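Local coordinates for inositol monophosphatase family protein (Staphylococcus aureus subsp. aureus MSSA476, PDB 4I3Y) that probably hydrolyses inositol monophosphates to inositol and phosphate in a magnesium-dependent reaction that lithium inhibits, at residues G192-R197 against G201-H206; N227-T232 against A252-V257; I163-Q168 against Q176-A181; L134-A137 against A143-N146; T11-D16 against R139-F144. All blocks are in the same frame, centred on the assembly; numbering follows the deposited sequence.

Contact 1: residues G192-R197 against G201-H206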
# COMPACT_ATOMS: atom_id res chain seq x y z
N GLY A 192 6.27 -7.68 7.05
CA GLY A 192 7.43 -6.83 7.22
C GLY A 192 7.25 -5.42 6.75
O GLY A 192 7.84 -4.52 7.29
N LEU A 193 6.46 -5.21 5.69
CA LEU A 193 6.25 -3.85 5.20
C LEU A 193 5.25 -3.07 6.05
O LEU A 193 5.42 -1.84 6.35
CB LEU A 193 5.76 -3.90 3.73
CG LEU A 193 6.91 -4.38 2.79
CD1 LEU A 193 6.38 -4.30 1.36
CD2 LEU A 193 8.25 -3.63 2.92
N ASP A 194 4.14 -3.73 6.39
CA ASP A 194 3.18 -3.09 7.26
C ASP A 194 3.90 -2.80 8.60
O ASP A 194 3.61 -1.77 9.25
CB ASP A 194 1.96 -4.00 7.53
CG ASP A 194 0.97 -4.08 6.37
OD1 ASP A 194 0.12 -3.13 6.18
OD2 ASP A 194 0.99 -5.16 5.69
N SER A 195 4.86 -3.66 9.01
CA SER A 195 5.62 -3.36 10.28
C SER A 195 6.47 -2.14 10.16
O SER A 195 6.50 -1.29 11.05
CB SER A 195 6.47 -4.53 10.73
OG SER A 195 5.59 -5.62 10.99
N MET A 196 7.12 -2.01 9.00
CA MET A 196 7.99 -0.86 8.80
C MET A 196 7.18 0.44 8.72
O MET A 196 7.69 1.50 9.07
CB MET A 196 8.82 -0.98 7.51
CG MET A 196 9.98 -1.96 7.58
SD MET A 196 11.13 -1.70 9.00
CE MET A 196 10.60 -3.11 9.98
N ARG A 197 5.94 0.37 8.24
CA ARG A 197 5.09 1.61 8.30
C ARG A 197 4.87 2.02 9.77
O ARG A 197 4.79 3.20 10.09
CB ARG A 197 3.79 1.38 7.60
CG ARG A 197 4.02 0.98 6.14
CD ARG A 197 3.27 1.97 5.26
NE ARG A 197 3.48 1.65 3.85
CZ ARG A 197 2.80 2.23 2.86
NH1 ARG A 197 1.91 3.20 3.07
NH2 ARG A 197 3.04 1.84 1.65
N GLY A 201 6.39 5.45 11.67
CA GLY A 201 5.37 6.33 12.25
C GLY A 201 4.22 6.72 11.31
O GLY A 201 3.41 7.59 11.65
N GLN A 202 4.14 6.05 10.13
CA GLN A 202 3.02 6.15 9.13
C GLN A 202 1.73 5.39 9.58
O GLN A 202 0.63 5.88 9.35
CB GLN A 202 3.46 5.57 7.75
CG GLN A 202 4.75 6.22 7.24
CD GLN A 202 5.25 5.48 6.01
OE1 GLN A 202 5.60 4.30 6.12
NE2 GLN A 202 5.25 6.13 4.85
N PHE A 203 1.88 4.24 10.24
CA PHE A 203 0.77 3.51 10.89
C PHE A 203 0.99 3.56 12.41
O PHE A 203 2.15 3.58 12.86
CB PHE A 203 0.81 2.02 10.45
CG PHE A 203 0.47 1.78 8.99
CD1 PHE A 203 -0.00 2.80 8.20
CD2 PHE A 203 0.50 0.47 8.48
CE1 PHE A 203 -0.34 2.55 6.83
CE2 PHE A 203 0.16 0.20 7.16
CZ PHE A 203 -0.24 1.26 6.32
N GLY A 204 -0.11 3.58 13.18
CA GLY A 204 -0.07 3.41 14.64
C GLY A 204 0.26 2.01 15.05
O GLY A 204 0.99 1.83 16.04
N ALA A 205 -0.20 1.01 14.29
CA ALA A 205 -0.03 -0.38 14.71
C ALA A 205 -0.31 -1.31 13.55
O ALA A 205 -1.00 -0.92 12.59
CB ALA A 205 -0.92 -0.71 15.95
N HIS A 206 0.30 -2.50 13.60
CA HIS A 206 0.05 -3.57 12.66
C HIS A 206 -0.20 -4.80 13.50
O HIS A 206 0.55 -5.11 14.46
CB HIS A 206 1.20 -3.85 11.66
CG HIS A 206 0.97 -5.09 10.82
ND1 HIS A 206 -0.07 -5.19 9.92
CD2 HIS A 206 1.67 -6.25 10.70
CE1 HIS A 206 -0.05 -6.38 9.34
NE2 HIS A 206 1.00 -7.04 9.80
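CB of Arg-197 rests on one face of the Phe-203 ring, 3.7 Å from the ring centroid, and CB of Asp-194 likewise lies 3.5 Å from the centroid of His-206. Two CH-pi contacts, one helical turn apart, thus seat the helix on the returning chain. In Asp-194, chi1 puts CG beside the backbone N, near the imidazole, and chi2 (-80°) turns the carboxylate to within 9° of the ring plane, while OD1 comes to the edge of the Phe-203 ring, 3.5 Å from CE2. Outside partners hold both oxygens, OD1 by Ser-164 and Val-188 N, OD2 by Gly-189 N; Ser-164 also binds ND1 of His-206. The bend of Arg-197 at chi2 (-124°) brings CD past CZ of Phe-203 to 3.4 Å from OE1 of Gln-202. Its guanidinium makes a salt bridge to Asp-108 of the second subunit, where NE2 of Gln-202 bonds to Glu-107 and Gln-105 O. Phe-203 N donates to Arg-197 O at 3.1 Å, next to a weak bond from Gln-202 N, and Gly-201 closes the helix in a Schellman motif. Helix 191-200 is thereby folded back onto strand 205-208, which lies between strands 162-164 and 246-249 of the five-stranded sheet.

Contact 2: residues N227-T232 against A252-V257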
# COMPACT_ATOMS: atom_id res chain seq x y z
N ASN A 227 11.96 2.10 20.06
CA ASN A 227 11.00 2.31 21.15
C ASN A 227 9.54 1.98 20.76
O ASN A 227 8.59 2.73 21.13
CB ASN A 227 11.12 3.72 21.75
CG ASN A 227 10.56 3.79 23.17
OD1 ASN A 227 10.42 2.74 23.81
ND2 ASN A 227 10.16 5.00 23.65
N LEU A 228 9.36 0.89 20.01
CA LEU A 228 8.01 0.43 19.62
C LEU A 228 7.61 -0.66 20.57
O LEU A 228 8.50 -1.30 21.10
CB LEU A 228 8.03 -0.19 18.20
CG LEU A 228 8.66 0.67 17.08
CD1 LEU A 228 8.66 -0.07 15.76
CD2 LEU A 228 7.99 2.05 16.95
N LYS A 229 6.30 -0.90 20.75
CA LYS A 229 5.83 -2.07 21.48
C LYS A 229 5.63 -3.21 20.51
O LYS A 229 4.94 -3.02 19.48
CB LYS A 229 4.49 -1.79 22.19
CG LYS A 229 4.55 -0.64 23.16
CD LYS A 229 5.48 -0.94 24.32
CE LYS A 229 5.43 0.14 25.39
NZ LYS A 229 6.53 -0.06 26.39
N MET A 230 6.25 -4.35 20.78
CA MET A 230 6.01 -5.54 19.99
C MET A 230 5.77 -6.67 20.96
O MET A 230 6.68 -7.02 21.73
CB MET A 230 7.17 -5.85 19.07
CG MET A 230 7.04 -7.17 18.31
SD MET A 230 8.43 -7.36 17.12
CE MET A 230 8.17 -9.05 16.67
N THR A 231 4.53 -7.18 20.96
CA THR A 231 4.08 -8.12 22.00
C THR A 231 3.10 -9.16 21.42
O THR A 231 2.63 -9.07 20.26
CB THR A 231 3.32 -7.36 23.14
OG1 THR A 231 2.06 -6.86 22.65
CG2 THR A 231 4.14 -6.21 23.69
N THR A 232 2.80 -10.16 22.22
CA THR A 232 1.71 -11.05 21.88
C THR A 232 0.41 -10.22 22.12
O THR A 232 0.43 -9.11 22.67
CB THR A 232 1.69 -12.27 22.82
OG1 THR A 232 1.28 -11.80 24.10
CG2 THR A 232 3.09 -12.91 22.92
N ALA A 252 2.05 4.94 22.11
CA ALA A 252 0.88 5.63 22.60
C ALA A 252 -0.47 4.98 22.25
O ALA A 252 -1.51 5.42 22.73
CB ALA A 252 0.93 7.10 22.19
N CYS A 253 -0.48 3.93 21.43
CA CYS A 253 -1.77 3.29 21.06
C CYS A 253 -1.78 1.76 21.30
O CYS A 253 -2.80 1.07 21.10
CB CYS A 253 -2.16 3.62 19.61
SG CYS A 253 -0.95 3.11 18.35
N HIS A 254 -0.67 1.25 21.80
CA HIS A 254 -0.53 -0.20 22.02
C HIS A 254 -1.63 -0.75 22.96
O HIS A 254 -2.38 -1.71 22.62
CB HIS A 254 0.87 -0.45 22.58
CG HIS A 254 1.12 -1.84 23.08
ND1 HIS A 254 1.20 -2.93 22.26
CD2 HIS A 254 1.37 -2.30 24.33
CE1 HIS A 254 1.50 -4.01 22.96
NE2 HIS A 254 1.60 -3.65 24.23
N GLU A 255 -1.77 -0.11 24.10
CA GLU A 255 -2.71 -0.63 25.11
C GLU A 255 -4.15 -0.52 24.58
O GLU A 255 -4.94 -1.45 24.75
CB GLU A 255 -2.53 0.11 26.44
CG GLU A 255 -2.62 -0.82 27.67
CD GLU A 255 -3.10 -0.08 28.94
OE1 GLU A 255 -3.36 1.15 28.89
OE2 GLU A 255 -3.25 -0.73 30.00
N THR A 256 -4.47 0.58 23.91
CA THR A 256 -5.83 0.78 23.46
C THR A 256 -6.14 -0.32 22.44
O THR A 256 -7.24 -0.89 22.48
CB THR A 256 -6.03 2.16 22.81
OG1 THR A 256 -5.72 3.21 23.73
CG2 THR A 256 -7.45 2.35 22.21
N VAL A 257 -5.19 -0.66 21.55
CA VAL A 257 -5.44 -1.67 20.52
C VAL A 257 -5.62 -3.03 21.14
O VAL A 257 -6.46 -3.81 20.71
CB VAL A 257 -4.28 -1.74 19.48
CG1 VAL A 257 -4.54 -2.88 18.51
CG2 VAL A 257 -4.16 -0.40 18.71
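Lys-229 and Thr-231, alternate residues of the edge strand 229-232, meet the same imidazole, that of His-254 in the first turn of helix 254-262. The chain reaches them through Leu-228, whose side chain packs on Ile-248 and on Ala-223 of helix 219-225. Lys-229 comes first: its CB sits over one face of the His-254 ring, 3.5 Å from the centroid and 15° off the normal, a CH-pi contact. Lys-229 CG lies beyond the rim, alongside the CB-CG bond of His-254 and 3.6 Å from its CG, before the bend at chi2 (-65°) carries the rest of the lysine away. Met-230 points its side chain to the other side of the strand, among Gln-219, Phe-220 and Ala-223. Thr-231 returns to the histidine, where OG1 lies at the ring edge, only 2.9 Å from CE1, and CG2 comes within 3.5 Å of that same carbon. The hydroxyl is turned by its bond to Thr-232 O, at an OG1-to-O distance of 2.8 Å. Buried here, ND1 of His-254 has no polar partner in the model. Thr-232 then ends the walk with its OG1 accepting from Lys-236 N. Alternation of side chains along an edge strand, one face turned to helix 254-262 and the other to helix 219-225, is the mark of a layered alpha/beta fold, in which a sheet is sandwiched between helices.

Contact 3: residues I163-Q168 against Q176-A181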
# COMPACT_ATOMS: atom_id res chain seq x y z
N ILE A 163 -4.43 2.24 11.18
CA ILE A 163 -4.00 0.89 11.57
C ILE A 163 -4.15 -0.10 10.47
O ILE A 163 -4.89 0.13 9.51
CB ILE A 163 -4.70 0.31 12.80
CG1 ILE A 163 -6.21 0.30 12.66
CG2 ILE A 163 -4.25 1.05 14.05
CD1 ILE A 163 -6.72 -0.47 13.88
N SER A 164 -3.44 -1.21 10.64
CA SER A 164 -3.34 -2.21 9.60
C SER A 164 -3.45 -3.61 10.21
O SER A 164 -2.85 -3.92 11.27
CB SER A 164 -1.97 -2.00 8.95
OG SER A 164 -1.42 -3.17 8.39
N PHE A 165 -4.22 -4.46 9.55
CA PHE A 165 -4.43 -5.83 10.02
C PHE A 165 -5.23 -6.53 8.95
O PHE A 165 -5.79 -5.86 8.04
CB PHE A 165 -5.18 -5.87 11.39
CG PHE A 165 -6.54 -5.19 11.36
CD1 PHE A 165 -7.70 -5.92 11.03
CD2 PHE A 165 -6.68 -3.86 11.71
CE1 PHE A 165 -8.95 -5.31 11.00
CE2 PHE A 165 -7.94 -3.23 11.69
CZ PHE A 165 -9.06 -3.95 11.30
N ASN A 166 -5.24 -7.87 9.03
CA ASN A 166 -6.01 -8.71 8.09
C ASN A 166 -7.42 -8.80 8.65
O ASN A 166 -7.69 -9.48 9.66
CB ASN A 166 -5.34 -10.09 7.92
CG ASN A 166 -6.12 -11.02 6.98
OD1 ASN A 166 -7.18 -10.68 6.47
ND2 ASN A 166 -5.56 -12.19 6.75
N ALA A 167 -8.33 -8.07 8.02
CA ALA A 167 -9.72 -7.97 8.50
C ALA A 167 -10.53 -9.25 8.14
O ALA A 167 -11.72 -9.36 8.51
CB ALA A 167 -10.37 -6.74 7.90
N GLN A 168 -9.92 -10.17 7.40
CA GLN A 168 -10.69 -11.33 6.88
C GLN A 168 -10.59 -12.48 7.84
O GLN A 168 -11.25 -13.48 7.67
CB GLN A 168 -10.16 -11.84 5.54
CG GLN A 168 -9.97 -10.76 4.51
CD GLN A 168 -9.58 -11.30 3.16
OE1 GLN A 168 -8.71 -10.77 2.49
NE2 GLN A 168 -10.20 -12.38 2.77
N GLN A 176 -14.90 -3.99 13.32
CA GLN A 176 -15.64 -2.72 13.45
C GLN A 176 -15.07 -1.84 14.60
O GLN A 176 -14.85 -0.61 14.43
CB GLN A 176 -17.15 -2.99 13.56
CG GLN A 176 -18.05 -1.72 13.46
CD GLN A 176 -17.96 -1.00 12.12
OE1 GLN A 176 -17.41 0.09 12.04
NE2 GLN A 176 -18.49 -1.59 11.08
N ASP A 177 -14.75 -2.45 15.74
CA ASP A 177 -14.26 -1.66 16.86
C ASP A 177 -12.91 -1.03 16.55
O ASP A 177 -12.65 0.11 16.99
CB ASP A 177 -14.20 -2.43 18.18
CG ASP A 177 -15.58 -2.87 18.65
OD1 ASP A 177 -16.58 -2.20 18.27
OD2 ASP A 177 -15.66 -3.91 19.38
N LEU A 178 -12.08 -1.75 15.79
CA LEU A 178 -10.75 -1.23 15.40
C LEU A 178 -10.92 -0.07 14.40
O LEU A 178 -10.24 0.96 14.51
CB LEU A 178 -9.91 -2.37 14.81
CG LEU A 178 -9.48 -3.50 15.77
CD1 LEU A 178 -8.96 -4.72 15.03
CD2 LEU A 178 -8.38 -2.96 16.66
N PHE A 179 -11.77 -0.26 13.38
CA PHE A 179 -12.22 0.85 12.49
C PHE A 179 -12.67 2.11 13.26
O PHE A 179 -12.17 3.22 13.03
CB PHE A 179 -13.40 0.39 11.62
CG PHE A 179 -13.05 -0.61 10.49
CD1 PHE A 179 -11.75 -0.91 10.16
CD2 PHE A 179 -14.07 -1.20 9.76
CE1 PHE A 179 -11.46 -1.82 9.15
CE2 PHE A 179 -13.81 -2.09 8.73
CZ PHE A 179 -12.47 -2.41 8.41
N ASP A 180 -13.66 1.98 14.15
CA ASP A 180 -14.18 3.15 14.89
C ASP A 180 -13.14 3.88 15.76
O ASP A 180 -13.19 5.09 15.86
CB ASP A 180 -15.36 2.77 15.82
CG ASP A 180 -16.53 2.15 15.07
OD1 ASP A 180 -16.64 2.36 13.84
OD2 ASP A 180 -17.33 1.42 15.71
N ALA A 181 -12.22 3.15 16.39
CA ALA A 181 -11.28 3.77 17.32
C ALA A 181 -10.02 4.33 16.66
O ALA A 181 -9.29 5.04 17.31
CB ALA A 181 -10.88 2.78 18.38
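Leu-178 turns its side chain into the angle between Ile-163 and Phe-165, and the two branches of the contact differ in geometry. Its CD1 stands over one face of the Phe-165 ring, 3.9 Å from the centroid and 15° off the normal, as a CH-pi contact. The leucine CB is shared: it lies 3.8 Å from CE2 of Phe-165 and 3.8 Å from CD1 of Ile-163, whose side chain crosses that of Leu-178 at about a right angle. Phe-165 carries its CG between the backbone N and the carbonyl carbon (chi1 58°), swinging the ring toward the helix. Phe-179 starts away from the strand, yet its ring comes back, bringing CE1 obliquely to 3.9 Å from CZ of Phe-165. Tyr-185 meets both phenylalanines edge-to-face, and its OH bonds to Phe-165 O. These residues join strand 162-164 and the loop that follows it to helix 172-181 within a beta-alpha-beta unit that ends in strand 184-185. Ile-260 and Leu-261 of helix 254-262 pack against Leu-178, while Phe-179 also meets Gln-168 of the second subunit. Side chains of the two segments meet through hydrocarbon groups, so the pairing depends on shape and burial and not on directed polar bonds.

Contact 4: residues L134-A137 against A143-N146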
# COMPACT_ATOMS: atom_id res chain seq x y z
N LEU A 134 16.28 -0.79 1.64
CA LEU A 134 16.85 -1.73 2.60
C LEU A 134 16.69 -1.17 4.00
O LEU A 134 17.37 -0.21 4.40
CB LEU A 134 18.32 -2.06 2.28
CG LEU A 134 18.99 -3.05 3.28
CD1 LEU A 134 18.22 -4.35 3.35
CD2 LEU A 134 20.40 -3.41 2.81
N TYR A 135 15.71 -1.71 4.74
CA TYR A 135 15.60 -1.37 6.16
C TYR A 135 16.59 -2.28 6.91
O TYR A 135 16.58 -3.51 6.74
CB TYR A 135 14.18 -1.53 6.71
CG TYR A 135 13.16 -0.67 5.97
CD1 TYR A 135 12.89 0.62 6.43
CD2 TYR A 135 12.49 -1.12 4.82
CE1 TYR A 135 11.98 1.45 5.77
CE2 TYR A 135 11.57 -0.28 4.14
CZ TYR A 135 11.31 1.00 4.66
OH TYR A 135 10.46 1.90 4.07
N LYS A 136 17.41 -1.70 7.78
CA LYS A 136 18.27 -2.55 8.61
C LYS A 136 18.36 -2.01 10.02
O LYS A 136 18.21 -0.80 10.23
CB LYS A 136 19.66 -2.71 8.00
CG LYS A 136 20.48 -1.42 8.00
CD LYS A 136 21.89 -1.69 7.45
CE LYS A 136 22.81 -0.47 7.63
NZ LYS A 136 24.14 -0.83 7.06
N ALA A 137 18.56 -2.93 10.97
CA ALA A 137 18.75 -2.62 12.38
C ALA A 137 20.04 -3.33 12.84
O ALA A 137 20.24 -4.53 12.56
CB ALA A 137 17.56 -3.09 13.16
N ALA A 143 18.93 1.94 13.55
CA ALA A 143 18.11 1.46 12.44
C ALA A 143 18.19 2.42 11.29
O ALA A 143 18.24 3.63 11.52
CB ALA A 143 16.65 1.22 12.89
N PHE A 144 18.22 1.87 10.06
CA PHE A 144 18.46 2.66 8.85
C PHE A 144 17.53 2.24 7.71
O PHE A 144 17.13 1.08 7.61
CB PHE A 144 19.94 2.50 8.38
CG PHE A 144 20.93 2.91 9.41
CD1 PHE A 144 21.46 4.21 9.40
CD2 PHE A 144 21.31 2.01 10.43
CE1 PHE A 144 22.38 4.61 10.40
CE2 PHE A 144 22.24 2.39 11.40
CZ PHE A 144 22.75 3.71 11.38
N CYS A 145 17.19 3.18 6.84
CA CYS A 145 16.55 2.84 5.55
C CYS A 145 17.50 3.36 4.50
O CYS A 145 17.74 4.57 4.41
CB CYS A 145 15.18 3.47 5.41
SG CYS A 145 14.40 3.10 3.81
N ASN A 146 18.08 2.44 3.72
CA ASN A 146 19.16 2.83 2.77
C ASN A 146 20.19 3.68 3.44
O ASN A 146 20.60 4.71 2.90
CB ASN A 146 18.63 3.55 1.54
CG ASN A 146 17.84 2.61 0.65
OD1 ASN A 146 18.05 1.39 0.73
ND2 ASN A 146 16.95 3.15 -0.22
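Cys-145 and Tyr-135 face each other as a non-hydrogen-bonded pair of an antiparallel hairpin, and the cysteine can be followed outward. Its CB lies 3.8 Å from both CD1 and CE1 of the tyrosine. SG, placed anti to the backbone N (chi1 178°), then continues over the ring: it is 3.5 Å from CE1 and 3.9 Å from the ring centroid, a sulfur-aromatic contact over one face but offset toward the rim. Ala-137 and Ala-143 share this side of the sheet, where Phe-222 of helix 219-225 packs on them and on Tyr-135. On the other side, CG and CE of Lys-136 run beside CB and CD2 of Phe-144, and NZ goes on to a salt bridge with Asp-16. Lys-136 and Phe-144 exchange two backbone hydrogen bonds. Beyond the strand, Asn-146 N donates to Leu-134 O at 2.8 Å, and OD1 of Asn-146 accepts from Leu-134 N at 3.0 Å in a nearly straight bond (176°), although the donor stands above the amide carbonyl plane. A side-chain oxygen thus takes the place of a backbone carbonyl where the chain leaves strand geometry. Polar bonding along the backbone fixes the register, whereas sulfur, ring and methyl contacts fill one face and, on the other, Lys-136 reaches out of the hairpin to helix 12-35.

Contact 5: residues T11-D16 against R139-F144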
# COMPACT_ATOMS: atom_id res chain seq x y z
N THR A 11 33.35 -8.44 13.50
CA THR A 11 32.56 -7.46 14.16
C THR A 11 31.09 -7.52 13.66
O THR A 11 30.81 -8.04 12.58
CB THR A 11 33.15 -6.06 13.93
OG1 THR A 11 32.87 -5.60 12.60
CG2 THR A 11 34.71 -5.94 14.36
N LEU A 12 30.16 -6.95 14.40
CA LEU A 12 28.79 -6.81 13.82
C LEU A 12 28.82 -6.04 12.49
O LEU A 12 28.11 -6.39 11.56
CB LEU A 12 27.82 -6.13 14.81
CG LEU A 12 27.05 -7.12 15.70
CD1 LEU A 12 25.87 -6.39 16.30
CD2 LEU A 12 26.56 -8.40 15.03
N GLN A 13 29.63 -4.99 12.42
CA GLN A 13 29.69 -4.22 11.17
C GLN A 13 30.24 -5.00 10.04
O GLN A 13 29.74 -4.88 8.88
CB GLN A 13 30.27 -2.77 11.30
CG GLN A 13 30.85 -2.35 12.63
CD GLN A 13 29.94 -2.43 13.87
OE1 GLN A 13 28.81 -1.88 13.93
NE2 GLN A 13 30.47 -3.06 14.89
N GLN A 14 31.21 -5.88 10.32
CA GLN A 14 31.65 -6.78 9.23
C GLN A 14 30.57 -7.76 8.80
O GLN A 14 30.42 -8.10 7.62
CB GLN A 14 32.87 -7.59 9.64
CG GLN A 14 34.09 -6.72 9.85
CD GLN A 14 35.27 -7.53 10.37
OE1 GLN A 14 36.36 -7.46 9.79
NE2 GLN A 14 35.06 -8.29 11.43
N ILE A 15 29.83 -8.25 9.77
CA ILE A 15 28.73 -9.12 9.36
C ILE A 15 27.71 -8.26 8.56
O ILE A 15 27.25 -8.67 7.48
CB ILE A 15 28.08 -9.82 10.57
CG1 ILE A 15 29.17 -10.57 11.43
CG2 ILE A 15 26.94 -10.69 10.05
CD1 ILE A 15 28.68 -11.12 12.79
N ASP A 16 27.35 -7.11 9.11
CA ASP A 16 26.37 -6.26 8.40
C ASP A 16 26.79 -5.97 6.96
O ASP A 16 25.96 -6.05 6.01
CB ASP A 16 26.11 -4.96 9.15
CG ASP A 16 25.05 -4.12 8.49
OD1 ASP A 16 23.89 -4.59 8.31
OD2 ASP A 16 25.38 -2.98 8.16
N ARG A 139 22.50 -3.66 16.34
CA ARG A 139 22.59 -3.41 17.79
C ARG A 139 23.83 -2.57 18.04
O ARG A 139 24.90 -2.96 17.64
CB ARG A 139 22.65 -4.74 18.53
CG ARG A 139 22.74 -4.76 20.05
CD ARG A 139 22.06 -6.07 20.54
NE ARG A 139 21.14 -5.56 21.50
CZ ARG A 139 19.86 -5.73 21.66
NH1 ARG A 139 19.08 -6.61 21.06
NH2 ARG A 139 19.39 -5.00 22.62
N GLY A 140 23.69 -1.40 18.66
CA GLY A 140 24.84 -0.54 18.94
C GLY A 140 24.94 0.63 17.95
O GLY A 140 25.38 1.71 18.32
N GLU A 141 24.49 0.44 16.72
CA GLU A 141 24.53 1.48 15.68
C GLU A 141 23.19 2.20 15.44
O GLU A 141 23.18 3.40 15.27
CB GLU A 141 24.93 0.86 14.37
CG GLU A 141 26.34 1.05 13.87
CD GLU A 141 26.48 0.57 12.42
OE1 GLU A 141 26.24 1.38 11.50
OE2 GLU A 141 26.83 -0.62 12.16
N GLY A 142 22.08 1.44 15.35
CA GLY A 142 20.73 1.97 15.17
C GLY A 142 20.02 1.31 13.98
O GLY A 142 20.44 0.25 13.48
N ALA A 143 18.93 1.94 13.55
CA ALA A 143 18.11 1.46 12.44
C ALA A 143 18.19 2.42 11.29
O ALA A 143 18.24 3.63 11.52
CB ALA A 143 16.65 1.22 12.89
N PHE A 144 18.22 1.87 10.06
CA PHE A 144 18.46 2.66 8.85
C PHE A 144 17.53 2.24 7.71
O PHE A 144 17.13 1.08 7.61
CB PHE A 144 19.94 2.50 8.38
CG PHE A 144 20.93 2.91 9.41
CD1 PHE A 144 21.46 4.21 9.40
CD2 PHE A 144 21.31 2.01 10.43
CE1 PHE A 144 22.38 4.61 10.40
CE2 PHE A 144 22.24 2.39 11.40
CZ PHE A 144 22.75 3.71 11.38
O HOH W 1 27.43 -1.91 9.44
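Glu-141, Leu-12 and Gln-13 bury most of the surface between the start of helix 12-35 and the turn that leads into strand 142-145. Leu-12 points its side chain to the turn, and CD1 makes the approach, 3.8 Å from the carbonyl O of Arg-139 and 4.3 Å from its CB. That arginine sends its guanidinium elsewhere, to a salt bridge with Glu-224 and a bond to Pro-121 O. Glu-141 reaches across from the turn with its chain extended beyond CG (chi2 -170°), which carries the carboxylate toward Gln-13, and the end of the glutamine side chain comes close to it. Between Glu-141 and Asp-16 a water molecule donates to OE2 of Glu-141 at 3.1 Å and to OD2 of Asp-16 at 2.6 Å, joining two acidic groups whose own oxygens, Glu-141 OE2 and Asp-16 OD2, stay 4.9 Å apart. Asp-16 has further partners in Lys-136 and Tyr-125. Thr-11 caps the helix, its OG1 accepting from Gln-14 N, while Glu-141 and Gly-142 form a classic beta bulge opposite Ile-138. The leucine methyl against the Arg-139 backbone and CB, the close ends of Gln-13 and Glu-141, and a bridging water connect helix start and hairpin turn at the surface; the water, with Lys-136 close to Asp-16, would be expected to ease the repulsion between the two carboxylates.

In the fold
Along the chain the hairpin of contact 4 and the turn of contact 5 come first, followed by contact 3, contact 1 and contact 2, although contact 5 also draws on the N-terminal helix. Contacts 4 and 5 share strand 142-145 of the seven-stranded sheet, their centres about 10 Å apart. Contacts 1, 2 and 3 gather round the five-stranded sheet, with centres about 12 to 15 Å from one another, and contacts 1 and 3 also touch the second subunit. Contact 1 meets contact 4 where Met-196 packs on Tyr-135, whereas the centres of contacts 3 and 5 lie about 35 Å apart. The set therefore samples the two large sheets of the layered alpha/beta fold and its dimer interface.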